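Local coordinates for protein phosphodiesterase (Candida albicans, PDB 6CPU) that belongs to the 3',5'-cyclic nucleotide phosphodiesterase family, mostly helical enzymes of the HD superfamily, and holds a zinc and a magnesium ion, at residues L347-V351 with Y381-F386. Residues are numbered along the deposited sequence.
Sequences LGHDV and YHASLF. With ZN (zinc ion), chain B; MG (magnesium ion), chain C.
L347 is helical, and G348 to V351 form a type I beta turn, closed by the hydrogen bond V351 N to G348 O (3.1 Å); V351 takes a polyproline-like conformation (phi/psi -52/132). Residues 381-386 are regular alpha helix within helix 377-394, and its side passes close to the turn, with CA-CA distances of 5.1 Å for V351-H382 and 5.8 Å for G348-F386. The two helix residues stand one turn apart, and F386 N hydrogen-bonds H382 O (2.8 Å). F386 (chi1 t) lays its ring face against G348, whose CA sits 3.5 Å from the ring centroid in a CH-pi contact; a CB here would clash with the ring. I415 and I419 of helix 411-421 also touch F386. V351 CG2 packs on F386 CB (3.6 Å) and L385 CB (3.9 Å). H382 (chi1 m) receives D350 CA over its imidazole face, 3.6 Å from the centroid, and donates from ND1 to V351 O at 2.7 Å. Its NE2 hydrogen-bonds water 1 at 2.7 Å, a magnesium ligand. H349 NE2 (2.2 Å) and D350 OD2 (2.1 Å) bind zinc, completed by H278, D462 and waters 2 and 3, while H349 ND1 hydrogen-bonds A346 O. D350 OD1 binds magnesium at 2.2 Å, and water 3 bridges the metals. This is the HD-superfamily metal centre, with adjacent His and Asp ligands: the carboxylate joins both ions directly, whereas H382, fixed by the V351 carbonyl, reaches magnesium only through its water.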
loop_
_atom_site.group_PDB
_atom_site.type_symbol
_atom_site.label_atom_id
_atom_site.label_comp_id
_atom_site.label_asym_id
_atom_site.label_seq_id
_atom_site.Cartn_x
_atom_site.Cartn_y
_atom_site.Cartn_z
ATOM N N LEU A 347 -7.201 -0.404 -0.424
ATOM C CA LEU A 347 -6.098 -0.810 0.451
ATOM C C LEU A 347 -4.968 -1.522 -0.319
ATOM O O LEU A 347 -3.770 -1.272 -0.068
ATOM C CB LEU A 347 -6.621 -1.709 1.578
ATOM C CG LEU A 347 -5.568 -2.254 2.545
ATOM C CD1 LEU A 347 -4.779 -1.136 3.207
ATOM C CD2 LEU A 347 -6.229 -3.138 3.576
ATOM N N GLY A 348 -5.340 -2.385 -1.255
ATOM C CA GLY A 348 -4.371 -3.208 -1.992
ATOM C C GLY A 348 -3.976 -2.693 -3.364
ATOM O O GLY A 348 -3.201 -3.341 -4.084
ATOM N N HIS A 349 -4.470 -1.511 -3.745
ATOM C CA HIS A 349 -4.416 -1.124 -5.162
ATOM C C HIS A 349 -3.011 -0.854 -5.717
ATOM O O HIS A 349 -2.835 -0.884 -6.938
ATOM C CB HIS A 349 -5.341 0.078 -5.446
ATOM C CG HIS A 349 -4.674 1.399 -5.252
ATOM N ND1 HIS A 349 -4.473 1.953 -4.009
ATOM C CD2 HIS A 349 -4.124 2.256 -6.142
ATOM C CE1 HIS A 349 -3.828 3.100 -4.139
ATOM N NE2 HIS A 349 -3.608 3.311 -5.426
ATOM N N ASP A 350 -2.030 -0.595 -4.850
ATOM C CA ASP A 350 -0.651 -0.379 -5.273
ATOM C C ASP A 350 0.323 -1.388 -4.648
ATOM O O ASP A 350 1.509 -1.109 -4.575
ATOM C CB ASP A 350 -0.211 1.070 -4.933
ATOM C CG ASP A 350 -0.569 2.089 -6.034
ATOM O OD1 ASP A 350 -0.641 1.682 -7.206
ATOM O OD2 ASP A 350 -0.731 3.297 -5.729
ATOM N N VAL A 351 -0.159 -2.540 -4.170
ATOM C CA VAL A 351 0.739 -3.486 -3.491
ATOM C C VAL A 351 1.975 -3.817 -4.329
ATOM O O VAL A 351 1.887 -4.101 -5.520
ATOM C CB VAL A 351 0.070 -4.805 -3.021
ATOM C CG1 VAL A 351 -0.897 -4.558 -1.870
ATOM C CG2 VAL A 351 -0.603 -5.530 -4.158
ATOM N N TYR A 381 0.179 -6.316 -12.054
ATOM C CA TYR A 381 1.052 -6.792 -10.990
ATOM C C TYR A 381 0.407 -6.596 -9.605
ATOM O O TYR A 381 0.296 -7.545 -8.817
ATOM C CB TYR A 381 2.407 -6.068 -11.100
ATOM C CG TYR A 381 3.385 -6.399 -9.999
ATOM C CD1 TYR A 381 3.608 -5.531 -8.916
ATOM C CD2 TYR A 381 4.103 -7.578 -10.053
ATOM C CE1 TYR A 381 4.542 -5.865 -7.927
ATOM C CE2 TYR A 381 5.004 -7.913 -9.077
ATOM C CZ TYR A 381 5.221 -7.083 -8.026
ATOM O OH TYR A 381 6.149 -7.536 -7.095
ATOM N N HIS A 382 -0.094 -5.397 -9.325
ATOM C CA HIS A 382 -0.740 -5.154 -8.034
ATOM C C HIS A 382 -1.930 -6.087 -7.823
ATOM O O HIS A 382 -2.097 -6.640 -6.748
ATOM C CB HIS A 382 -1.256 -3.709 -7.865
ATOM C CG HIS A 382 -0.248 -2.652 -8.163
ATOM N ND1 HIS A 382 1.045 -2.695 -7.695
ATOM C CD2 HIS A 382 -0.355 -1.511 -8.876
ATOM C CE1 HIS A 382 1.701 -1.634 -8.126
ATOM N NE2 HIS A 382 0.873 -0.901 -8.846
ATOM N N ALA A 383 -2.753 -6.262 -8.850
ATOM C CA ALA A 383 -3.964 -7.085 -8.723
ATOM C C ALA A 383 -3.597 -8.555 -8.469
ATOM O O ALA A 383 -4.213 -9.259 -7.668
ATOM C CB ALA A 383 -4.808 -6.966 -9.980
ATOM N N SER A 384 -2.582 -9.018 -9.179
ATOM C CA SER A 384 -2.194 -10.412 -9.074
ATOM C C SER A 384 -1.610 -10.685 -7.691
ATOM O O SER A 384 -1.988 -11.657 -7.017
ATOM C CB SER A 384 -1.218 -10.773 -10.185
ATOM O OG SER A 384 -0.986 -12.175 -10.173
ATOM N N LEU A 385 -0.705 -9.823 -7.250
ATOM C CA LEU A 385 -0.180 -9.918 -5.884
ATOM C C LEU A 385 -1.236 -9.799 -4.807
ATOM O O LEU A 385 -1.255 -10.581 -3.867
ATOM C CB LEU A 385 0.890 -8.851 -5.621
ATOM C CG LEU A 385 2.308 -9.376 -5.694
ATOM C CD1 LEU A 385 2.628 -9.844 -7.098
ATOM C CD2 LEU A 385 3.304 -8.325 -5.222
ATOM N N PHE A 386 -2.083 -8.780 -4.886
ATOM C CA PHE A 386 -3.022 -8.559 -3.795
ATOM C C PHE A 386 -3.967 -9.745 -3.623
ATOM O O PHE A 386 -4.227 -10.191 -2.496
ATOM C CB PHE A 386 -3.799 -7.271 -4.000
ATOM C CG PHE A 386 -4.652 -6.885 -2.833
ATOM C CD1 PHE A 386 -4.116 -6.793 -1.544
ATOM C CD2 PHE A 386 -5.981 -6.575 -3.016
ATOM C CE1 PHE A 386 -4.923 -6.414 -0.469
ATOM C CE2 PHE A 386 -6.784 -6.193 -1.950
ATOM C CZ PHE A 386 -6.252 -6.104 -0.681
HETATM ZN ZN ZN B . -2.173 4.686 -6.277
HETATM MG MG MG C . -1.198 2.500 -9.120
HETATM O O HOH W 1 0.378 1.383 -10.160
HETATM O O HOH W 2 -0.796 6.066 -7.320
HETATM O O HOH W 3 -2.466 3.821 -8.239
HETATM O O HOH W 4 -2.036 3.139 -11.039
HETATM O O HOH W 5 0.193 3.938 -9.174
#